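Local coordinates for HutD family protein (Pseudomonas aeruginosa, PDB 1YLL), which is of unknown function but belongs to the HutD family of the cupin clan, a family name suggesting a link to histidine utilisation, at residues R63-L68 with M73-D78; D149-S154 with A188-V193; I153-Q158 with E172-L177; P84-Q89 with T102-A107; F40-S45 with A139-L144. All blocks are in the same frame, centred on the assembly; numbering follows the deposited sequence.

Overall arrangement
Interaction 5 opens first along the chain, at 40-45, and closes a loop at 139-144, tying the six-stranded sheet to the five-stranded sheet. Nested within that loop, in series, are interaction 1, which packs strand 62-69 against strand 73-77, and interaction 4, which touches it and sets the 84-89 loop beside the end of strand 99-103. Beyond 144, interactions 2 and 3 start from the overlapping ranges 149-154 and 153-158. Interaction 3 closes first, at 172-177, joining the 155-158 turn to the loop before strand 178-184; interaction 2 closes at 188-193, packing strand 151-155 on strand 187-197 of another sheet. W189 against R88 links interactions 2 and 4, and L174 meets S140 between interactions 3 and 5.

Interaction 1: R63-L68 with M73-D78; sequences RIISVL and MRLRVD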
# COMPACT_ATOMS: atom_id res chain seq x y z
N ARG D 63 26.25 -10.19 -20.76
CA ARG D 63 25.32 -9.14 -21.16
C ARG D 63 23.95 -9.73 -21.45
O ARG D 63 23.82 -10.86 -21.92
CB ARG D 63 25.82 -8.44 -22.44
CG ARG D 63 27.18 -7.73 -22.31
CD ARG D 63 27.44 -6.79 -23.50
NE ARG D 63 26.39 -5.78 -23.64
CZ ARG D 63 26.45 -4.75 -24.48
NH1 ARG D 63 27.50 -4.60 -25.27
NH2 ARG D 63 25.45 -3.86 -24.54
N ILE D 64 22.92 -8.94 -21.14
CA ILE D 64 21.56 -9.34 -21.51
C ILE D 64 20.99 -8.04 -22.09
O ILE D 64 20.95 -7.01 -21.40
CB ILE D 64 20.70 -9.76 -20.33
CG1 ILE D 64 21.39 -10.89 -19.54
CG2 ILE D 64 19.35 -10.27 -20.85
CD1 ILE D 64 20.46 -11.51 -18.47
N ILE D 65 20.54 -8.08 -23.34
CA ILE D 65 20.02 -6.88 -23.97
C ILE D 65 18.58 -7.12 -24.41
O ILE D 65 18.21 -8.24 -24.74
CB ILE D 65 20.88 -6.53 -25.22
CG1 ILE D 65 20.47 -5.19 -25.80
CG2 ILE D 65 20.75 -7.65 -26.26
CD1 ILE D 65 21.59 -4.57 -26.58
N SER D 66 17.78 -6.06 -24.36
CA SER D 66 16.39 -6.12 -24.80
C SER D 66 16.04 -4.88 -25.62
O SER D 66 16.38 -3.78 -25.24
CB SER D 66 15.41 -6.14 -23.61
OG SER D 66 15.56 -7.25 -22.76
N VAL D 67 15.38 -5.05 -26.76
CA VAL D 67 14.93 -3.89 -27.50
C VAL D 67 13.75 -3.27 -26.72
O VAL D 67 12.92 -4.01 -26.16
CB VAL D 67 14.41 -4.26 -28.91
CG1 VAL D 67 13.63 -3.07 -29.51
CG2 VAL D 67 15.60 -4.64 -29.80
N LEU D 68 13.68 -1.94 -26.67
CA LEU D 68 12.58 -1.24 -26.00
C LEU D 68 11.63 -0.57 -26.99
O LEU D 68 10.41 -0.74 -26.91
CB LEU D 68 13.10 -0.11 -25.13
CG LEU D 68 13.85 -0.45 -23.87
CD1 LEU D 68 14.20 0.85 -23.18
CD2 LEU D 68 12.96 -1.34 -22.96
N MSE D 73 16.23 -5.44 -34.07
CA MSE D 73 17.60 -5.63 -34.50
C MSE D 73 17.94 -7.11 -34.62
O MSE D 73 17.20 -7.98 -34.18
CB MSE D 73 18.57 -5.00 -33.48
CG MSE D 73 18.47 -5.65 -32.12
SE MSE D 73 19.71 -4.89 -30.78
CE MSE D 73 19.15 -5.97 -29.28
N ARG D 74 19.06 -7.38 -35.26
CA ARG D 74 19.53 -8.75 -35.40
C ARG D 74 20.99 -8.67 -34.96
O ARG D 74 21.73 -7.84 -35.48
CB ARG D 74 19.47 -9.22 -36.86
CG ARG D 74 20.17 -10.57 -37.06
CD ARG D 74 20.18 -11.03 -38.53
NE ARG D 74 21.19 -10.37 -39.37
CZ ARG D 74 20.91 -9.59 -40.41
NH1 ARG D 74 19.65 -9.36 -40.76
NH2 ARG D 74 21.89 -9.04 -41.12
N LEU D 75 21.39 -9.50 -34.00
CA LEU D 75 22.77 -9.50 -33.55
C LEU D 75 23.54 -10.67 -34.14
O LEU D 75 23.08 -11.81 -34.08
CB LEU D 75 22.84 -9.59 -32.00
CG LEU D 75 22.32 -8.35 -31.27
CD1 LEU D 75 22.40 -8.58 -29.76
CD2 LEU D 75 23.14 -7.12 -31.68
N ARG D 76 24.70 -10.38 -34.73
CA ARG D 76 25.55 -11.46 -35.24
C ARG D 76 26.60 -11.61 -34.14
O ARG D 76 27.38 -10.70 -33.88
CB ARG D 76 26.21 -11.07 -36.56
CG ARG D 76 26.87 -12.24 -37.25
CD ARG D 76 27.49 -11.77 -38.55
NE ARG D 76 28.66 -10.96 -38.29
CZ ARG D 76 28.98 -9.85 -38.95
NH1 ARG D 76 28.21 -9.42 -39.94
NH2 ARG D 76 30.07 -9.18 -38.61
N VAL D 77 26.61 -12.76 -33.46
CA VAL D 77 27.51 -13.01 -32.34
C VAL D 77 28.51 -14.11 -32.73
O VAL D 77 28.11 -15.25 -32.92
CB VAL D 77 26.70 -13.48 -31.12
CG1 VAL D 77 27.61 -13.56 -29.89
CG2 VAL D 77 25.52 -12.51 -30.88
N ASP D 78 29.77 -13.75 -32.81
CA ASP D 78 30.81 -14.70 -33.20
C ASP D 78 30.38 -15.40 -34.49
O ASP D 78 30.50 -16.64 -34.64
CB ASP D 78 31.06 -15.70 -32.08
CG ASP D 78 31.65 -15.04 -30.85
OD1 ASP D 78 32.49 -14.14 -30.98
OD2 ASP D 78 31.26 -15.43 -29.73
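I65 and V67 face M73 and L75 across the interior of the N-terminal β-barrel, where strand 62-69 of the six-stranded sheet lies over strand 73-77 of the four-stranded sheet, as expected for a cupin-type fold. The two segments run nearly antiparallel, at 158°, with their axes 9.5 Å apart at closest approach. They belong to different sheets, and apolar side chains alone make the contact between the segments.

The tight part is built round the selenomethionine M73. Its CG sits between the backbone N and the carbonyl carbon (chi1 62°), and from there the chain runs fully extended across the gap, delivering CE to the opposite strand. CE meets I65 tip to tip, 3.8 Å from I65 CG1 and about as close to I65 CG2 and CD1. V67 and M73 lie side by side and point opposite ways, with V67 CG2 3.8 Å from M73 CG.

Farther along, the strands diverge: the CA atoms of V67 and M73 are 7.7 Å apart, those of I65 and L75 10.3 Å. R74 NE makes a salt bridge with E81 OE1, and F91 of strand 91-94 packs against L75 and V77. At the far end the segment comes out to solvent at D78, whose carboxylate is held by S97 OG and E98 N rather than by anything on 63-68. Between the tight and the loose end stands one last, wider touch, in which L75 CD1 approaches I65 CG2 to 4.0 Å.

Interaction 2: D149-S154 with A188-V193; sequences DGVAIS and AWVCAV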
# COMPACT_ATOMS: atom_id res chain seq x y z
N ASP D 149 4.34 3.87 -18.42
CA ASP D 149 3.98 4.62 -17.23
C ASP D 149 2.89 4.02 -16.34
O ASP D 149 2.09 3.21 -16.78
CB ASP D 149 3.54 6.03 -17.65
CG ASP D 149 3.61 7.03 -16.51
OD1 ASP D 149 3.21 6.69 -15.38
OD2 ASP D 149 4.09 8.16 -16.73
N GLY D 150 2.88 4.44 -15.08
CA GLY D 150 1.83 4.04 -14.17
C GLY D 150 2.01 2.90 -13.20
O GLY D 150 1.02 2.48 -12.58
N VAL D 151 3.23 2.40 -13.03
CA VAL D 151 3.41 1.29 -12.11
C VAL D 151 3.72 1.69 -10.68
O VAL D 151 4.73 2.35 -10.40
CB VAL D 151 4.52 0.33 -12.59
CG1 VAL D 151 4.70 -0.81 -11.58
CG2 VAL D 151 4.13 -0.25 -13.96
N ALA D 152 2.84 1.28 -9.77
CA ALA D 152 3.03 1.56 -8.36
C ALA D 152 3.67 0.33 -7.71
O ALA D 152 3.28 -0.79 -8.00
CB ALA D 152 1.70 1.89 -7.69
N ILE D 153 4.62 0.57 -6.82
CA ILE D 153 5.32 -0.52 -6.15
C ILE D 153 5.16 -0.52 -4.65
O ILE D 153 5.26 0.52 -4.00
CB ILE D 153 6.85 -0.43 -6.37
CG1 ILE D 153 7.19 -0.24 -7.84
CG2 ILE D 153 7.52 -1.70 -5.87
CD1 ILE D 153 8.68 0.02 -8.09
N SER D 154 4.92 -1.69 -4.08
CA SER D 154 4.84 -1.76 -2.64
C SER D 154 5.78 -2.89 -2.22
O SER D 154 5.98 -3.84 -2.99
CB SER D 154 3.41 -2.02 -2.18
OG SER D 154 3.03 -3.34 -2.48
N ALA D 188 1.10 -2.27 -18.01
CA ALA D 188 2.41 -1.69 -18.23
C ALA D 188 3.45 -2.76 -18.07
O ALA D 188 3.39 -3.60 -17.16
CB ALA D 188 2.66 -0.57 -17.23
N TRP D 189 4.39 -2.74 -19.01
CA TRP D 189 5.49 -3.68 -19.02
C TRP D 189 6.60 -3.14 -18.15
O TRP D 189 6.92 -1.96 -18.20
CB TRP D 189 6.02 -3.84 -20.44
CG TRP D 189 5.25 -4.80 -21.29
CD1 TRP D 189 4.31 -4.49 -22.27
CD2 TRP D 189 5.34 -6.22 -21.26
NE1 TRP D 189 3.82 -5.64 -22.83
CE2 TRP D 189 4.44 -6.72 -22.24
CE3 TRP D 189 6.09 -7.13 -20.50
CZ2 TRP D 189 4.27 -8.08 -22.47
CZ3 TRP D 189 5.93 -8.48 -20.73
CH2 TRP D 189 5.02 -8.96 -21.71
N VAL D 190 7.18 -4.04 -17.34
CA VAL D 190 8.32 -3.71 -16.48
C VAL D 190 9.36 -4.80 -16.64
O VAL D 190 9.05 -5.88 -17.10
CB VAL D 190 7.91 -3.64 -14.95
CG1 VAL D 190 6.84 -2.56 -14.73
CG2 VAL D 190 7.37 -4.95 -14.50
N CYS D 191 10.62 -4.49 -16.30
CA CYS D 191 11.66 -5.50 -16.36
C CYS D 191 12.22 -5.58 -14.96
O CYS D 191 12.73 -4.58 -14.41
CB CYS D 191 12.73 -5.12 -17.35
SG CYS D 191 13.89 -6.52 -17.64
N ALA D 192 12.09 -6.75 -14.37
CA ALA D 192 12.56 -7.00 -13.02
C ALA D 192 13.95 -7.63 -13.14
O ALA D 192 14.07 -8.72 -13.70
CB ALA D 192 11.62 -7.96 -12.32
N VAL D 193 14.95 -6.95 -12.59
CA VAL D 193 16.34 -7.45 -12.62
C VAL D 193 16.77 -7.69 -11.16
O VAL D 193 16.72 -6.77 -10.36
CB VAL D 193 17.27 -6.41 -13.27
CG1 VAL D 193 18.72 -6.91 -13.21
CG2 VAL D 193 16.89 -6.24 -14.73
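V151 reaches across to A188 and V190, and its short side chain carries most of the contact. Starting from CB, which points at strand 187-197, the chain forks. CG1 lies anti to the backbone N (chi1 179°) and comes only loosely up to V190, at 4.2 Å from V190 CG1. CG2, on the other branch beside the backbone N, does the real work: it touches two methyl groups, 3.6 Å from A188 CB and again 3.6 Å from V190 CG1. The two valines pass each other at a slant, and CG1 is the V190 methyl in contact.

A188 CB has a second neighbour on this side, the carbonyl oxygen D149 O at 3.8 Å, which carries the packing to the loop just before the strand. Behind strand 187-197, W189 points the other way and makes a cation-pi contact with R88.

The loop enters strand 151-155 through G150, whose phi of 98° suits glycine. G150 and V151 both face L163 on strand 158-163, which fits a G1 beta bulge at the start of strand 151-155, in a sheet that packs on the one holding 187-197, consistent with the C-terminal cupin barrel of the HutD family.

Interaction 3: I153-Q158 with E172-L177; sequences ISLQGQ and EGLQGL
L155 and Q156, at the tip of a two-residue β-hairpin, reach over to L174 and L177 in the loop that leads into strand 178-184. The hairpin joins strands 151-155 and 158-163 of the C-terminal barrel through a type I' turn from L155 to Q158.

Backbone hydrogen bonds make the turn: L155 N gives to Q158 O at 3.0 Å, and Q158 N returns a bond to L155 O at 3.1 Å. Q156 and G157 both have positive phi there, as this turn type requires.

Apolar contact is slight. L155 CD2 and L174 CD2 approach to 4.3 Å, a loose touch. Other subunits come close as well: L177 packs on Y115 of the second subunit, and S154 on Q158 of the third.

The polar contacts belong to the amide of Q156. Its chain leaves with CG beside the backbone N (chi1 -46°) and folds again at chi2 (-66°), which swings the amide from the exposed turn back to the other segment. OE1 accepts from the backbone H179 N, at the start of strand 178-184, and this fixes which way round the amide sits. With OE1 so placed, Q156 NE2 is left facing the loop, where it makes a long, weak hydrogen bond to L177 O, 3.5 Å with an N-H...O angle of 153°.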
# COMPACT_ATOMS: atom_id res chain seq x y z
N ILE D 153 4.62 0.57 -6.82
CA ILE D 153 5.32 -0.52 -6.15
C ILE D 153 5.16 -0.52 -4.65
O ILE D 153 5.26 0.52 -4.00
CB ILE D 153 6.85 -0.43 -6.37
CG1 ILE D 153 7.19 -0.24 -7.84
CG2 ILE D 153 7.52 -1.70 -5.87
CD1 ILE D 153 8.68 0.02 -8.09
N SER D 154 4.92 -1.69 -4.08
CA SER D 154 4.84 -1.76 -2.64
C SER D 154 5.78 -2.89 -2.22
O SER D 154 5.98 -3.84 -2.99
CB SER D 154 3.41 -2.02 -2.18
OG SER D 154 3.03 -3.34 -2.48
N LEU D 155 6.38 -2.75 -1.05
CA LEU D 155 7.31 -3.73 -0.49
C LEU D 155 6.82 -4.04 0.93
O LEU D 155 6.66 -3.12 1.75
CB LEU D 155 8.73 -3.16 -0.45
CG LEU D 155 9.84 -3.90 0.33
CD1 LEU D 155 9.98 -5.34 -0.17
CD2 LEU D 155 11.15 -3.17 0.13
N GLN D 156 6.61 -5.32 1.22
CA GLN D 156 6.09 -5.76 2.52
C GLN D 156 4.75 -5.07 2.83
O GLN D 156 4.46 -4.76 3.99
CB GLN D 156 7.11 -5.51 3.64
CG GLN D 156 8.57 -5.92 3.33
CD GLN D 156 8.79 -7.42 3.16
OE1 GLN D 156 8.13 -8.08 2.36
NE2 GLN D 156 9.74 -7.96 3.92
N GLY D 157 3.96 -4.84 1.79
CA GLY D 157 2.64 -4.22 1.93
C GLY D 157 2.60 -2.70 2.01
O GLY D 157 1.52 -2.11 2.07
N GLN D 158 3.76 -2.08 1.97
CA GLN D 158 3.87 -0.63 2.07
C GLN D 158 4.18 0.05 0.74
O GLN D 158 5.16 -0.30 0.06
CB GLN D 158 4.97 -0.31 3.08
CG GLN D 158 5.19 1.16 3.36
CD GLN D 158 6.46 1.40 4.16
OE1 GLN D 158 6.70 0.74 5.18
NE2 GLN D 158 7.28 2.34 3.71
N GLU D 172 18.91 -1.82 -2.89
CA GLU D 172 20.13 -2.57 -2.63
C GLU D 172 20.24 -2.90 -1.15
O GLU D 172 19.60 -2.26 -0.34
CB GLU D 172 21.36 -1.74 -3.02
CG GLU D 172 21.83 -1.85 -4.45
CD GLU D 172 23.08 -1.02 -4.69
OE1 GLU D 172 22.98 0.22 -4.59
OE2 GLU D 172 24.15 -1.60 -4.96
N GLY D 173 21.03 -3.92 -0.84
CA GLY D 173 21.24 -4.31 0.54
C GLY D 173 20.04 -4.91 1.24
O GLY D 173 19.93 -4.83 2.46
N LEU D 174 19.12 -5.48 0.46
CA LEU D 174 17.92 -6.10 1.01
C LEU D 174 18.34 -7.35 1.75
O LEU D 174 19.23 -8.08 1.31
CB LEU D 174 16.94 -6.45 -0.12
CG LEU D 174 16.36 -5.29 -0.94
CD1 LEU D 174 15.91 -5.79 -2.31
CD2 LEU D 174 15.19 -4.68 -0.21
N GLN D 175 17.70 -7.59 2.89
CA GLN D 175 18.01 -8.75 3.73
C GLN D 175 16.77 -9.60 3.96
O GLN D 175 15.76 -9.07 4.41
CB GLN D 175 18.53 -8.30 5.10
CG GLN D 175 19.90 -7.62 5.12
CD GLN D 175 21.07 -8.58 4.89
OE1 GLN D 175 20.93 -9.80 5.03
NE2 GLN D 175 22.23 -8.03 4.56
N GLY D 176 16.86 -10.89 3.64
CA GLY D 176 15.75 -11.80 3.85
C GLY D 176 14.73 -11.85 2.73
O GLY D 176 14.88 -11.23 1.67
N LEU D 177 13.67 -12.61 2.96
CA LEU D 177 12.60 -12.75 1.98
C LEU D 177 11.76 -11.47 1.88
O LEU D 177 11.23 -10.96 2.88
CB LEU D 177 11.72 -13.93 2.40
CG LEU D 177 11.16 -15.06 1.51
CD1 LEU D 177 9.70 -15.23 1.87
CD2 LEU D 177 11.37 -14.86 0.01

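Interaction 4: P84-Q89 with T102-A107; sequences PLRARQ and TLLDGA
L104 holds its CG beside the backbone N (chi1 -64°) and is extended beyond, which places CD1 against P84 and R86. R86 likewise starts with CG next to its backbone N, then runs straight from CG to NE, and in the conformer described here it crosses the leucine at about a right angle. The methyl L104 CD1 therefore comes to rest 3.9 Å from P84 CB and 3.6 Å from R86 NH1. P84 CB also lies over one face of the guanidinium group, toward its rim, and NH1 has a weak hydrogen bond to G71 O. All these contacts of the arginine's end hold for this one of its two modelled conformers.

The backbone of R86 is bonded within the loop: R86 N gives a nearly straight hydrogen bond to Q89 OE1 (2.7 Å, 166°), while Q89 N bonds back to R86 O at 3.2 Å and closes a type II turn.

This surface contact joins the 84-89 loop to the residue after strand 99-103. The loop runs from strand 80-81 to strand 91-94, bonded through L85 to M73 and through R88 to V67. L104 follows directly on strand 99-103, which pairs with strand 73-77, and its backbone is bonded to G72.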
# COMPACT_ATOMS: atom_id res chain seq x y z
N PRO D 84 15.35 -12.39 -35.44
CA PRO D 84 15.05 -10.96 -35.29
C PRO D 84 14.67 -10.69 -33.83
O PRO D 84 13.91 -11.44 -33.22
CB PRO D 84 13.88 -10.73 -36.26
CG PRO D 84 13.33 -12.15 -36.51
CD PRO D 84 14.57 -12.98 -36.54
N LEU D 85 15.22 -9.63 -33.25
CA LEU D 85 14.93 -9.29 -31.87
C LEU D 85 14.02 -8.09 -31.81
O LEU D 85 14.38 -6.99 -32.24
CB LEU D 85 16.22 -9.02 -31.11
CG LEU D 85 17.15 -10.22 -31.01
CD1 LEU D 85 18.46 -9.84 -30.32
CD2 LEU D 85 16.44 -11.32 -30.22
N ARG D 86 12.82 -8.29 -31.26
CA ARG D 86 11.86 -7.21 -31.17
C ARG D 86 11.64 -6.81 -29.72
O ARG D 86 12.25 -7.39 -28.82
CB ARG D 86 10.55 -7.63 -31.85
CG ARG D 86 10.78 -8.05 -33.32
CD ARG D 86 9.47 -8.27 -34.06
NE ARG D 86 9.69 -8.83 -35.39
CZ ARG D 86 10.29 -8.20 -36.39
NH1 ARG D 86 10.74 -6.96 -36.23
NH2 ARG D 86 10.44 -8.81 -37.55
N ALA D 87 10.76 -5.83 -29.50
CA ALA D 87 10.50 -5.32 -28.14
C ALA D 87 10.36 -6.37 -27.04
O ALA D 87 9.57 -7.32 -27.15
CB ALA D 87 9.25 -4.42 -28.13
N ARG D 88 11.14 -6.15 -25.98
CA ARG D 88 11.12 -6.99 -24.79
C ARG D 88 11.48 -8.46 -24.91
O ARG D 88 11.04 -9.28 -24.10
CB ARG D 88 9.77 -6.83 -24.09
CG ARG D 88 9.51 -5.39 -23.68
CD ARG D 88 8.08 -5.22 -23.15
NE ARG D 88 7.07 -5.56 -24.16
CZ ARG D 88 6.55 -4.69 -25.01
NH1 ARG D 88 6.92 -3.41 -25.00
NH2 ARG D 88 5.63 -5.09 -25.88
N GLN D 89 12.30 -8.79 -25.90
CA GLN D 89 12.76 -10.15 -26.09
C GLN D 89 14.20 -10.13 -25.65
O GLN D 89 15.12 -9.78 -26.42
CB GLN D 89 12.64 -10.58 -27.56
CG GLN D 89 11.22 -10.47 -28.06
CD GLN D 89 11.05 -11.00 -29.47
OE1 GLN D 89 11.79 -10.65 -30.38
NE2 GLN D 89 10.05 -11.86 -29.65
N THR D 102 22.64 -5.31 -36.56
CA THR D 102 22.00 -4.85 -37.78
C THR D 102 20.61 -4.36 -37.38
O THR D 102 19.81 -5.12 -36.82
CB THR D 102 21.84 -6.01 -38.79
OG1 THR D 102 23.14 -6.43 -39.23
CG2 THR D 102 21.02 -5.58 -39.97
N LEU D 103 20.33 -3.08 -37.64
CA LEU D 103 19.01 -2.52 -37.34
C LEU D 103 18.08 -3.02 -38.45
O LEU D 103 18.42 -2.94 -39.64
CB LEU D 103 19.06 -1.00 -37.36
CG LEU D 103 19.95 -0.35 -36.30
CD1 LEU D 103 19.90 1.19 -36.43
CD2 LEU D 103 19.51 -0.80 -34.90
N LEU D 104 16.92 -3.52 -38.06
CA LEU D 104 15.97 -4.05 -39.03
C LEU D 104 15.33 -2.94 -39.84
O LEU D 104 15.31 -2.98 -41.08
CB LEU D 104 14.90 -4.89 -38.34
CG LEU D 104 15.44 -6.16 -37.65
CD1 LEU D 104 14.24 -6.90 -37.02
CD2 LEU D 104 16.17 -7.07 -38.65
N ASP D 105 14.81 -1.93 -39.15
CA ASP D 105 14.16 -0.82 -39.84
C ASP D 105 14.24 0.46 -39.01
O ASP D 105 13.29 0.82 -38.31
CB ASP D 105 12.70 -1.17 -40.12
CG ASP D 105 12.13 -0.41 -41.32
OD1 ASP D 105 12.65 0.69 -41.64
OD2 ASP D 105 11.16 -0.92 -41.93
N GLY D 106 15.38 1.12 -39.07
CA GLY D 106 15.53 2.37 -38.34
C GLY D 106 16.06 2.24 -36.92
O GLY D 106 16.18 1.14 -36.38
N ALA D 107 16.34 3.40 -36.33
CA ALA D 107 16.87 3.49 -34.97
C ALA D 107 16.03 2.75 -33.94
O ALA D 107 14.82 2.54 -34.09
CB ALA D 107 16.99 4.98 -34.58

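Interaction 5: F40-S45 with A139-L144; sequences FGWRLS and ASTLLL
The two halves of the molecule meet here, with W42 and L44 of strand 42-49, from the N-terminal six-stranded sheet, set against T141 and L143 of strand 141-146, from the five-stranded sheet. The segments run almost parallel, at 12°, with axes 10.3 Å apart; the direct contacts between them are all between side chains, and one water adds a bridge at the edge.

L143 is the middle of it. Its CD1 stands over one face of the W42 six-membered ring, 4.1 Å from the centroid and 28° off the normal, which is a CH-pi contact. The nearest pair is W42 CZ3 and L143 CD1, at 3.6 Å, and L143 CD2 touches W42 CH2 at 4.0 Å. The same CD1 also meets L44 tip to tip, with L44 CG 3.7 Å away, so a single methyl is shared between the indole and the leucine.

Here one sheet packs face to face on the other, consistent with the two cupin-like halves of the HutD family, and this contact lies near the centre of the chain. D32 OD2 accepts from the backbone N of both G41 and W42 at the start of the strand. H120 meets the indole edge-to-face.

W42 CG takes the position between its backbone N and carbonyl carbon (chi1 56°), which turns the indole to strand 141-146. T141 CG2 approaches W42 CZ2 obliquely, at 4.1 Å. The polar edge of the ring is met by a water lying in the ring plane, which accepts from W42 NE1 at 2.9 Å and is hydrogen-bonded to T141 OG1 at 3.2 Å.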
# COMPACT_ATOMS: atom_id res chain seq x y z
N PHE D 40 32.99 -1.74 -12.92
CA PHE D 40 31.79 -2.02 -12.15
C PHE D 40 31.50 -3.50 -12.00
O PHE D 40 32.07 -4.33 -12.69
CB PHE D 40 30.57 -1.34 -12.80
CG PHE D 40 30.30 -1.79 -14.23
CD1 PHE D 40 29.65 -3.00 -14.51
CD2 PHE D 40 30.72 -0.99 -15.29
CE1 PHE D 40 29.43 -3.41 -15.85
CE2 PHE D 40 30.52 -1.38 -16.61
CZ PHE D 40 29.86 -2.60 -16.89
N GLY D 41 30.61 -3.83 -11.07
CA GLY D 41 30.18 -5.21 -10.89
C GLY D 41 28.95 -5.47 -11.76
O GLY D 41 28.78 -6.54 -12.33
N TRP D 42 28.06 -4.49 -11.82
CA TRP D 42 26.90 -4.60 -12.71
C TRP D 42 26.54 -3.17 -13.10
O TRP D 42 26.85 -2.20 -12.38
CB TRP D 42 25.70 -5.33 -12.07
CG TRP D 42 25.21 -4.78 -10.77
CD1 TRP D 42 25.41 -5.31 -9.53
CD2 TRP D 42 24.41 -3.61 -10.58
NE1 TRP D 42 24.79 -4.55 -8.58
CE2 TRP D 42 24.17 -3.49 -9.19
CE3 TRP D 42 23.86 -2.65 -11.45
CZ2 TRP D 42 23.41 -2.44 -8.64
CZ3 TRP D 42 23.11 -1.61 -10.90
CH2 TRP D 42 22.89 -1.51 -9.51
N ARG D 43 25.94 -3.05 -14.27
CA ARG D 43 25.53 -1.77 -14.79
C ARG D 43 24.25 -1.95 -15.59
O ARG D 43 24.12 -2.91 -16.36
CB ARG D 43 26.60 -1.22 -15.72
CG ARG D 43 26.29 0.09 -16.36
CD ARG D 43 27.54 0.61 -17.03
NE ARG D 43 27.31 1.70 -17.97
CZ ARG D 43 26.97 1.54 -19.25
NH1 ARG D 43 26.80 2.61 -20.01
NH2 ARG D 43 26.78 0.34 -19.76
N LEU D 44 23.31 -1.03 -15.39
CA LEU D 44 22.03 -1.07 -16.10
C LEU D 44 21.98 0.20 -16.94
O LEU D 44 22.33 1.29 -16.47
CB LEU D 44 20.88 -1.04 -15.08
CG LEU D 44 19.68 -1.99 -15.02
CD1 LEU D 44 18.39 -1.14 -14.93
CD2 LEU D 44 19.66 -3.00 -16.16
N SER D 45 21.53 0.10 -18.18
CA SER D 45 21.51 1.29 -19.01
C SER D 45 20.51 1.16 -20.16
O SER D 45 20.01 0.06 -20.44
CB SER D 45 22.89 1.51 -19.64
OG SER D 45 23.26 0.37 -20.44
N ALA D 139 16.51 -11.91 -3.20
CA ALA D 139 17.58 -11.13 -3.83
C ALA D 139 17.88 -9.88 -3.03
O ALA D 139 16.96 -9.16 -2.59
CB ALA D 139 17.21 -10.76 -5.26
N SER D 140 19.17 -9.62 -2.89
CA SER D 140 19.64 -8.46 -2.15
C SER D 140 19.52 -7.18 -2.97
O SER D 140 19.39 -6.10 -2.42
CB SER D 140 21.09 -8.66 -1.74
OG SER D 140 21.92 -8.78 -2.87
N THR D 141 19.60 -7.31 -4.30
CA THR D 141 19.44 -6.13 -5.14
C THR D 141 18.32 -6.31 -6.14
O THR D 141 18.23 -7.36 -6.79
CB THR D 141 20.74 -5.82 -5.91
OG1 THR D 141 21.74 -5.37 -4.99
CG2 THR D 141 20.49 -4.73 -6.96
N LEU D 142 17.42 -5.34 -6.21
CA LEU D 142 16.34 -5.36 -7.19
C LEU D 142 16.33 -4.06 -8.00
O LEU D 142 16.33 -2.97 -7.45
CB LEU D 142 14.94 -5.57 -6.55
CG LEU D 142 13.76 -5.27 -7.51
CD1 LEU D 142 13.72 -6.31 -8.62
CD2 LEU D 142 12.42 -5.26 -6.80
N LEU D 143 16.38 -4.18 -9.33
CA LEU D 143 16.27 -3.03 -10.19
C LEU D 143 14.94 -3.30 -10.92
O LEU D 143 14.77 -4.35 -11.54
CB LEU D 143 17.43 -2.98 -11.19
CG LEU D 143 18.80 -2.93 -10.51
CD1 LEU D 143 19.91 -3.18 -11.53
CD2 LEU D 143 18.94 -1.58 -9.85
N LEU D 144 13.98 -2.39 -10.81
CA LEU D 144 12.69 -2.62 -11.46
C LEU D 144 12.46 -1.46 -12.44
O LEU D 144 12.18 -0.34 -12.04
CB LEU D 144 11.57 -2.68 -10.40
CG LEU D 144 10.19 -3.16 -10.81
CD1 LEU D 144 9.59 -2.19 -11.79
CD2 LEU D 144 10.25 -4.56 -11.44
O HOH W 1 24.89 -5.05 -5.72